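Transcriptional regulator (Corynebacterium diphtheriae, PDB 3LMM) probably acts as a DNA-binding transcriptional regulator, although its function has not been established. Local coordinates at residues D187-A192 against C264-D269; D236-E241 against S317-V322; T471-A476 against N490-I495. One frame throughout, in Å; residues are numbered along the deposited sequence.

Contact 1 (D187-A192 against C264-D269)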
loop_
_atom_site.group_PDB
_atom_site.type_symbol
_atom_site.label_atom_id
_atom_site.label_comp_id
_atom_site.label_asym_id
_atom_site.label_seq_id
_atom_site.Cartn_x
_atom_site.Cartn_y
_atom_site.Cartn_z
ATOM N N ASP A 187 -17.351 18.068 19.576
ATOM C CA ASP A 187 -17.647 16.653 19.762
ATOM C C ASP A 187 -16.375 15.812 19.814
ATOM O O ASP A 187 -16.415 14.645 20.192
ATOM C CB ASP A 187 -18.556 16.154 18.629
ATOM C CG ASP A 187 -19.952 16.770 18.669
ATOM O OD1 ASP A 187 -20.413 17.270 17.612
ATOM O OD2 ASP A 187 -20.592 16.748 19.749
ATOM N N ALA A 188 -15.254 16.412 19.430
ATOM C CA ALA A 188 -13.972 15.722 19.441
ATOM C C ALA A 188 -13.442 15.594 20.865
ATOM O O ALA A 188 -13.248 16.598 21.558
ATOM C CB ALA A 188 -12.976 16.477 18.593
ATOM N N ARG A 189 -13.191 14.364 21.301
ATOM C CA ARG A 189 -12.703 14.136 22.657
ATOM C C ARG A 189 -11.241 14.527 22.787
ATOM O O ARG A 189 -10.424 14.213 21.921
ATOM C CB ARG A 189 -12.875 12.662 23.036
ATOM C CG ARG A 189 -14.035 11.987 22.321
ATOM C CD ARG A 189 -14.341 10.627 22.899
ATOM N NE ARG A 189 -15.034 10.740 24.169
ATOM C CZ ARG A 189 -14.654 10.117 25.276
ATOM N NH1 ARG A 189 -15.349 10.267 26.400
ATOM N NH2 ARG A 189 -13.568 9.353 25.262
ATOM N N PRO A 190 -10.892 15.228 23.872
ATOM C CA PRO A 190 -9.501 15.640 24.075
ATOM C C PRO A 190 -8.551 14.449 24.141
ATOM O O PRO A 190 -7.402 14.533 23.718
ATOM C CB PRO A 190 -9.564 16.413 25.388
ATOM C CG PRO A 190 -10.743 15.777 26.094
ATOM C CD PRO A 190 -11.742 15.678 24.986
ATOM N N ALA A 191 -9.051 13.341 24.673
ATOM C CA ALA A 191 -8.261 12.127 24.801
ATOM C C ALA A 191 -7.836 11.608 23.434
ATOM O O ALA A 191 -6.704 11.138 23.247
ATOM C CB ALA A 191 -9.064 11.059 25.522
ATOM N N ALA A 192 -8.759 11.683 22.482
ATOM C CA ALA A 192 -8.507 11.223 21.122
ATOM C C ALA A 192 -7.496 12.149 20.463
ATOM O O ALA A 192 -6.579 11.693 19.779
ATOM C CB ALA A 192 -9.799 11.221 20.336
ATOM N N CYS A 264 -12.696 5.583 18.078
ATOM C CA CYS A 264 -11.946 4.458 17.531
ATOM C C CYS A 264 -10.474 4.554 17.882
ATOM O O CYS A 264 -9.842 3.548 18.182
ATOM C CB CYS A 264 -12.095 4.394 16.014
ATOM S SG CYS A 264 -13.636 3.640 15.444
ATOM N N LEU A 265 -9.926 5.763 17.832
ATOM C CA LEU A 265 -8.521 5.956 18.157
ATOM C C LEU A 265 -8.269 5.517 19.596
ATOM O O LEU A 265 -7.251 4.882 19.906
ATOM C CB LEU A 265 -8.129 7.421 18.006
ATOM C CG LEU A 265 -8.156 7.980 16.593
ATOM C CD1 LEU A 265 -7.880 9.471 16.643
ATOM C CD2 LEU A 265 -7.138 7.270 15.723
ATOM N N GLU A 266 -9.201 5.872 20.477
ATOM C CA GLU A 266 -9.093 5.513 21.877
ATOM C C GLU A 266 -9.251 4.009 21.995
ATOM O O GLU A 266 -8.478 3.339 22.686
ATOM C CB GLU A 266 -10.171 6.226 22.681
ATOM C CG GLU A 266 -9.881 7.694 22.861
ATOM C CD GLU A 266 -11.028 8.441 23.494
ATOM O OE1 GLU A 266 -12.027 8.719 22.789
ATOM O OE2 GLU A 266 -10.938 8.749 24.702
ATOM N N GLN A 267 -10.250 3.473 21.306
ATOM C CA GLN A 267 -10.462 2.046 21.355
ATOM C C GLN A 267 -9.294 1.306 20.739
ATOM O O GLN A 267 -8.869 0.280 21.261
ATOM C CB GLN A 267 -11.778 1.685 20.672
ATOM C CG GLN A 267 -12.981 1.943 21.560
ATOM C CD GLN A 267 -14.277 1.500 20.919
ATOM O OE1 GLN A 267 -14.414 0.353 20.481
ATOM N NE2 GLN A 267 -15.247 2.406 20.872
ATOM N N LEU A 268 -8.751 1.820 19.643
ATOM C CA LEU A 268 -7.609 1.148 19.019
ATOM C C LEU A 268 -6.459 1.084 20.022
ATOM O O LEU A 268 -5.893 0.019 20.272
ATOM C CB LEU A 268 -7.132 1.904 17.785
ATOM C CG LEU A 268 -5.808 1.362 17.248
ATOM C CD1 LEU A 268 -6.050 0.242 16.235
ATOM C CD2 LEU A 268 -5.047 2.510 16.594
ATOM N N ASP A 269 -6.124 2.239 20.589
ATOM C CA ASP A 269 -5.061 2.303 21.563
ATOM C C ASP A 269 -5.310 1.316 22.701
ATOM O O ASP A 269 -4.442 0.514 23.037
ATOM C CB ASP A 269 -4.937 3.714 22.131
ATOM C CG ASP A 269 -3.885 3.801 23.215
ATOM O OD1 ASP A 269 -2.712 3.464 22.912
ATOM O OD2 ASP A 269 -4.224 4.201 24.355
#
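Arg189 and Glu266 meet in a salt bridge, the polar link of this contact. A single guanidinium nitrogen does the work: NH2 of Arg189 lies 2.8 Å from OE2 of Glu266 and donates a hydrogen bond of 3.0 Å to OE1 of the same residue. That bond is straight, with an angle of 171° at the hydrogen, and OE1 receives it on its syn lone pair. The acceptor sits almost in the guanidinium plane, although the carboxylate as a whole is turned 31° from that plane. The two side chains cross at about a right angle. Arg189 is bent at chi3 (75°), the torsion that sets NE, whereas the Glu266 chain is extended beyond CG and carries its carboxylate across to the arginine edge. OE1 has a further partner in Ser263 OG, so two donors fix the carboxylate.

The contact joins the beginnings of two helices. Arg189 occupies the N-cap position of helix 190-199, and Glu266 stands in the first turn of helix 264-278, one of the helices packed on the mixed sheet that contains strands 240-245 and 320-325. With Ala192 N 4.1 Å from Glu266 CD, the carboxylate also lies beside the first turn of helix 190-199, whose amino end would be expected to favour a negative charge there.

The remaining contacts are van der Waals in kind. Ala191 CB borders OE2 of Glu266, and Ala192 CA lies 4.2 Å from the Glu266 CG methylene. Leu265 brings its CD1 methyl to 4.1 Å from Ala192 O. Phe232, at the end of helix 226-232, touches the side chains of both Ala192 and Leu265, while Leu195, further along helix 190-199, packs against Glu266.

Contact 2 (D236-E241 against S317-V322)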
loop_
_atom_site.group_PDB
_atom_site.type_symbol
_atom_site.label_atom_id
_atom_site.label_comp_id
_atom_site.label_asym_id
_atom_site.label_seq_id
_atom_site.Cartn_x
_atom_site.Cartn_y
_atom_site.Cartn_z
ATOM N N ASP A 236 -20.349 5.376 20.685
ATOM C CA ASP A 236 -21.250 4.713 21.613
ATOM C C ASP A 236 -21.437 3.224 21.338
ATOM O O ASP A 236 -22.565 2.735 21.265
ATOM C CB ASP A 236 -22.615 5.412 21.600
ATOM C CG ASP A 236 -22.506 6.917 21.776
ATOM O OD1 ASP A 236 -22.560 7.651 20.761
ATOM O OD2 ASP A 236 -22.354 7.371 22.932
ATOM N N ARG A 237 -20.327 2.514 21.171
ATOM C CA ARG A 237 -20.359 1.075 20.940
ATOM C C ARG A 237 -18.956 0.524 20.793
ATOM O O ARG A 237 -18.020 1.252 20.485
ATOM C CB ARG A 237 -21.197 0.724 19.707
ATOM C CG ARG A 237 -20.468 0.522 18.392
ATOM C CD ARG A 237 -21.295 -0.448 17.572
ATOM N NE ARG A 237 -20.937 -0.587 16.162
ATOM C CZ ARG A 237 -20.929 0.411 15.282
ATOM N NH1 ARG A 237 -20.603 0.174 14.013
ATOM N NH2 ARG A 237 -21.222 1.652 15.672
ATOM N N THR A 238 -18.813 -0.767 21.034
ATOM C CA THR A 238 -17.518 -1.387 20.937
ATOM C C THR A 238 -17.135 -1.587 19.493
ATOM O O THR A 238 -17.898 -2.147 18.704
ATOM C CB THR A 238 -17.521 -2.706 21.675
ATOM O OG1 THR A 238 -17.706 -2.441 23.068
ATOM C CG2 THR A 238 -16.217 -3.448 21.465
ATOM N N ALA A 239 -15.950 -1.111 19.136
ATOM C CA ALA A 239 -15.484 -1.242 17.764
ATOM C C ALA A 239 -14.651 -2.494 17.613
ATOM O O ALA A 239 -14.731 -3.190 16.602
ATOM C CB ALA A 239 -14.670 -0.018 17.375
ATOM N N ILE A 240 -13.869 -2.784 18.645
ATOM C CA ILE A 240 -12.991 -3.943 18.627
ATOM C C ILE A 240 -12.769 -4.407 20.060
ATOM O O ILE A 240 -12.748 -3.596 20.984
ATOM C CB ILE A 240 -11.635 -3.549 17.985
ATOM C CG1 ILE A 240 -10.758 -4.760 17.786
ATOM C CG2 ILE A 240 -10.915 -2.526 18.851
ATOM C CD1 ILE A 240 -9.678 -4.518 16.792
ATOM N N GLU A 241 -12.630 -5.711 20.260
ATOM C CA GLU A 241 -12.406 -6.221 21.612
ATOM C C GLU A 241 -11.545 -7.475 21.592
ATOM O O GLU A 241 -11.467 -8.163 20.580
ATOM C CB GLU A 241 -13.747 -6.505 22.289
ATOM C CG GLU A 241 -14.666 -7.394 21.474
ATOM C CD GLU A 241 -15.975 -7.692 22.179
ATOM O OE1 GLU A 241 -16.709 -6.736 22.529
ATOM O OE2 GLU A 241 -16.281 -8.890 22.372
ATOM N N SER A 317 -22.858 -4.045 13.238
ATOM C CA SER A 317 -22.819 -3.823 14.678
ATOM C C SER A 317 -21.652 -4.528 15.329
ATOM O O SER A 317 -20.760 -3.897 15.904
ATOM C CB SER A 317 -24.119 -4.310 15.309
ATOM O OG SER A 317 -25.234 -3.609 14.781
ATOM N N GLU A 318 -21.675 -5.852 15.224
ATOM C CA GLU A 318 -20.649 -6.703 15.803
ATOM C C GLU A 318 -19.225 -6.128 15.690
ATOM O O GLU A 318 -18.792 -5.700 14.625
ATOM C CB GLU A 318 -20.757 -8.123 15.199
ATOM C CG GLU A 318 -20.917 -8.249 13.658
ATOM C CD GLU A 318 -22.362 -8.181 13.136
ATOM O OE1 GLU A 318 -22.867 -7.060 12.892
ATOM O OE2 GLU A 318 -22.984 -9.259 12.968
ATOM N N PRO A 319 -18.487 -6.099 16.811
ATOM C CA PRO A 319 -17.121 -5.571 16.850
ATOM C C PRO A 319 -16.103 -6.488 16.202
ATOM O O PRO A 319 -16.366 -7.665 15.965
ATOM C CB PRO A 319 -16.841 -5.424 18.345
ATOM C CG PRO A 319 -18.212 -5.428 18.978
ATOM C CD PRO A 319 -18.938 -6.448 18.163
ATOM N N ILE A 320 -14.938 -5.929 15.908
ATOM C CA ILE A 320 -13.860 -6.708 15.341
ATOM C C ILE A 320 -13.559 -7.664 16.483
ATOM O O ILE A 320 -13.274 -7.229 17.605
ATOM C CB ILE A 320 -12.610 -5.838 15.073
ATOM C CG1 ILE A 320 -12.939 -4.748 14.044
ATOM C CG2 ILE A 320 -11.463 -6.707 14.598
ATOM C CD1 ILE A 320 -11.844 -3.697 13.860
ATOM N N ASP A 321 -13.652 -8.957 16.206
ATOM C CA ASP A 321 -13.388 -9.976 17.210
ATOM C C ASP A 321 -11.935 -10.380 17.083
ATOM O O ASP A 321 -11.542 -10.966 16.072
ATOM C CB ASP A 321 -14.287 -11.201 16.963
ATOM C CG ASP A 321 -14.056 -12.323 17.965
ATOM O OD1 ASP A 321 -14.664 -13.412 17.810
ATOM O OD2 ASP A 321 -13.269 -12.115 18.915
ATOM N N VAL A 322 -11.131 -10.035 18.083
ATOM C CA VAL A 322 -9.726 -10.425 18.075
ATOM C C VAL A 322 -9.488 -11.324 19.272
ATOM O O VAL A 322 -9.780 -10.943 20.402
ATOM C CB VAL A 322 -8.730 -9.193 18.104
ATOM C CG1 VAL A 322 -9.198 -8.136 19.070
ATOM C CG2 VAL A 322 -7.328 -9.665 18.483
#
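Ile240 and Ile320 form the first bridge of a parallel strand pair at the centre of this contact, within a mixed sheet where strand 240-245 lies between 252-256 and 320-325. The parallel pattern is explicit: Ile320 N donates to Ala239 O at 2.8 Å, and Ile320 O accepts from Glu241 N at 3.1 Å, so Ile320 bonds to the residues flanking Ile240 in sequence.

The isoleucines lie on the same face, and their side chains cross obliquely. Ile240 holds CG1 anti to its backbone N (chi1 -173°), which brings CG1 to 3.5 Å from Ile320 CB. Its CD1 continues to 3.6 Å from Ile320 CG2. Ile320 places CG1 differently, beside its own N (chi1 -62°) and near Ala239 O. Leu271 of helix 264-278 touches Ile240, and Met309 of helix 298-311 touches Ile320, so this face is covered by helices.

Glu241 and Asp321 project from the other face. Their carboxylates do not touch, with 5.6 Å between Glu241 OE2 and Asp321 OD2, and Asp321 has a salt-bridge partner in Arg323. The Glu241 side chain instead passes across Pro319, with OE1 near the ring CG.

Before the bridges, the Pro319 ring sets CB and CG against Thr238, touching both its side chain and its carbonyl oxygen. The Thr238 methyl CG2 lies 3.7 Å from Pro319 CB.

At the far end Arg237, extended from CG to NE, reaches the backbone around Ser317. NH1 is bonded to Arg316 O, while NE makes a weak hydrogen bond of 3.3 Å, with an angle of 153° at the hydrogen, to Ser317 O, which lies in plane at the guanidinium edge.

Contact 3 (T471-A476 against N490-I495)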
loop_
_atom_site.group_PDB
_atom_site.type_symbol
_atom_site.label_atom_id
_atom_site.label_comp_id
_atom_site.label_asym_id
_atom_site.label_seq_id
_atom_site.Cartn_x
_atom_site.Cartn_y
_atom_site.Cartn_z
ATOM N N THR A 471 21.178 -11.158 -4.643
ATOM C CA THR A 471 21.367 -11.109 -3.204
ATOM C C THR A 471 22.403 -12.179 -2.918
ATOM O O THR A 471 22.529 -13.129 -3.686
ATOM C CB THR A 471 20.073 -11.431 -2.459
ATOM O OG1 THR A 471 19.003 -10.662 -3.014
ATOM C CG2 THR A 471 20.216 -11.086 -0.993
ATOM N N THR A 472 23.149 -12.024 -1.830
ATOM C CA THR A 472 24.183 -12.987 -1.486
ATOM C C THR A 472 24.216 -13.390 -0.031
ATOM O O THR A 472 24.079 -12.562 0.861
ATOM C CB THR A 472 25.584 -12.457 -1.814
ATOM O OG1 THR A 472 25.791 -12.482 -3.229
ATOM C CG2 THR A 472 26.648 -13.311 -1.131
ATOM N N VAL A 473 24.423 -14.680 0.186
ATOM C CA VAL A 473 24.527 -15.235 1.515
ATOM C C VAL A 473 25.695 -16.189 1.494
ATOM O O VAL A 473 25.708 -17.162 0.730
ATOM C CB VAL A 473 23.276 -15.987 1.927
ATOM C CG1 VAL A 473 23.580 -16.895 3.099
ATOM C CG2 VAL A 473 22.199 -14.986 2.300
ATOM N N ALA A 474 26.677 -15.879 2.337
ATOM C CA ALA A 474 27.908 -16.654 2.481
ATOM C C ALA A 474 28.718 -16.609 1.197
ATOM O O ALA A 474 29.314 -17.609 0.803
ATOM C CB ALA A 474 27.590 -18.103 2.858
ATOM N N GLY A 475 28.728 -15.451 0.544
ATOM C CA GLY A 475 29.497 -15.306 -0.676
ATOM C C GLY A 475 28.873 -15.949 -1.898
ATOM O O GLY A 475 29.461 -15.953 -2.982
ATOM N N ALA A 476 27.683 -16.505 -1.735
ATOM C CA ALA A 476 27.009 -17.128 -2.855
ATOM C C ALA A 476 25.615 -16.552 -2.970
ATOM O O ALA A 476 24.998 -16.175 -1.975
ATOM C CB ALA A 476 26.938 -18.633 -2.652
ATOM N N ASN A 490 23.271 -24.029 -2.425
ATOM C CA ASN A 490 23.782 -24.883 -1.351
ATOM C C ASN A 490 24.214 -24.113 -0.116
ATOM O O ASN A 490 24.316 -24.682 0.968
ATOM C CB ASN A 490 24.964 -25.721 -1.839
ATOM C CG ASN A 490 24.558 -26.762 -2.863
ATOM O OD1 ASN A 490 24.022 -26.432 -3.925
ATOM N ND2 ASN A 490 24.816 -28.030 -2.549
ATOM N N ALA A 491 24.474 -22.821 -0.284
ATOM C CA ALA A 491 24.901 -21.966 0.820
ATOM C C ALA A 491 23.867 -21.947 1.945
ATOM O O ALA A 491 24.191 -22.163 3.118
ATOM C CB ALA A 491 25.137 -20.545 0.306
ATOM N N CYS A 492 22.620 -21.689 1.558
ATOM C CA CYS A 492 21.489 -21.612 2.472
ATOM C C CYS A 492 21.025 -22.985 2.897
ATOM O O CYS A 492 20.733 -23.211 4.064
ATOM C CB CYS A 492 20.335 -20.875 1.800
ATOM S SG CYS A 492 20.826 -19.312 1.057
ATOM N N ARG A 493 20.939 -23.900 1.943
ATOM C CA ARG A 493 20.521 -25.249 2.260
ATOM C C ARG A 493 21.299 -25.753 3.465
ATOM O O ARG A 493 20.734 -26.392 4.344
ATOM C CB ARG A 493 20.767 -26.176 1.078
ATOM C CG ARG A 493 19.838 -25.961 -0.083
ATOM C CD ARG A 493 20.168 -26.927 -1.200
ATOM N NE ARG A 493 19.166 -26.879 -2.257
ATOM C CZ ARG A 493 19.251 -27.547 -3.401
ATOM N NH1 ARG A 493 20.301 -28.321 -3.645
ATOM N NH2 ARG A 493 18.282 -27.441 -4.302
ATOM N N GLU A 494 22.594 -25.461 3.520
ATOM C CA GLU A 494 23.412 -25.920 4.641
ATOM C C GLU A 494 22.995 -25.287 5.962
ATOM O O GLU A 494 23.114 -25.908 7.016
ATOM C CB GLU A 494 24.895 -25.623 4.391
ATOM C CG GLU A 494 25.500 -26.321 3.176
ATOM C CD GLU A 494 25.586 -27.839 3.317
ATOM O OE1 GLU A 494 25.985 -28.497 2.327
ATOM O OE2 GLU A 494 25.265 -28.371 4.407
ATOM N N ILE A 495 22.512 -24.051 5.903
ATOM C CA ILE A 495 22.090 -23.334 7.102
ATOM C C ILE A 495 20.714 -23.833 7.543
ATOM O O ILE A 495 20.444 -23.973 8.736
ATOM C CB ILE A 495 22.009 -21.806 6.842
ATOM C CG1 ILE A 495 23.159 -21.354 5.928
ATOM C CG2 ILE A 495 22.062 -21.050 8.159
ATOM C CD1 ILE A 495 24.555 -21.555 6.496
#
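Val473 carries CG1 anti to its backbone N (chi1 162°), and Cys492 sets SG beside its own N, anti to the carbonyl carbon (chi1 -50°); together these torsions bring CG1 of Val473 to 4.2 Å from SG of Cys492. The distance and the absence of any hydrogen bond across the contact mark it as apolar packing. Leu417 of helix 412-419 and Leu478 each touch both side chains, placing the pair inside a larger hydrophobic cluster.

The structural unit on one side is a tight beta hairpin, with a type I' turn from Val473 to Ala476. Val473 N donates to Ala476 O at 2.7 Å, and the return bond from Ala476 N to Val473 O measures 3.2 Å. Ala474 and Gly475 both have positive phi, as this turn requires. Facing the hairpin is the first turn of helix 490-496, in a region probably related to helix-turn-helix domains.

Ala491 is the helix residue that meets the turn itself. Ala474, at the first corner of that turn, is exposed, whereas Val473 and Cys492 are buried. The CB of Ala491 lies 3.5 Å from Val473 O, 4.0 Å from Ala476 CB and 4.3 Å from Ala474 CB, so one methyl faces residues from both ends of the turn and from its first corner.

How the contacts relate
Contacts 1 and 2 adjoin and touch directly: Gln267, on the helix of contact 1, bonds through OE1 to Ala239 N and through NE2 to Arg237 O, tying helix 264-278 to the backbone leading into strand 240-245. Contact 1 is the more buried, yet relies on an ion pair between helix starts; contact 2 is partly buried and rests on backbone ladder bonds, with isoleucines on its helix-covered face and acids on the other. Contact 3 stands apart, its nearest atoms about 33 Å from either, in the DUF5635 region. It shares no elements with them, is only partly buried, and joins hairpin to helix by van der Waals packing, with no hydrogen bond between its segments.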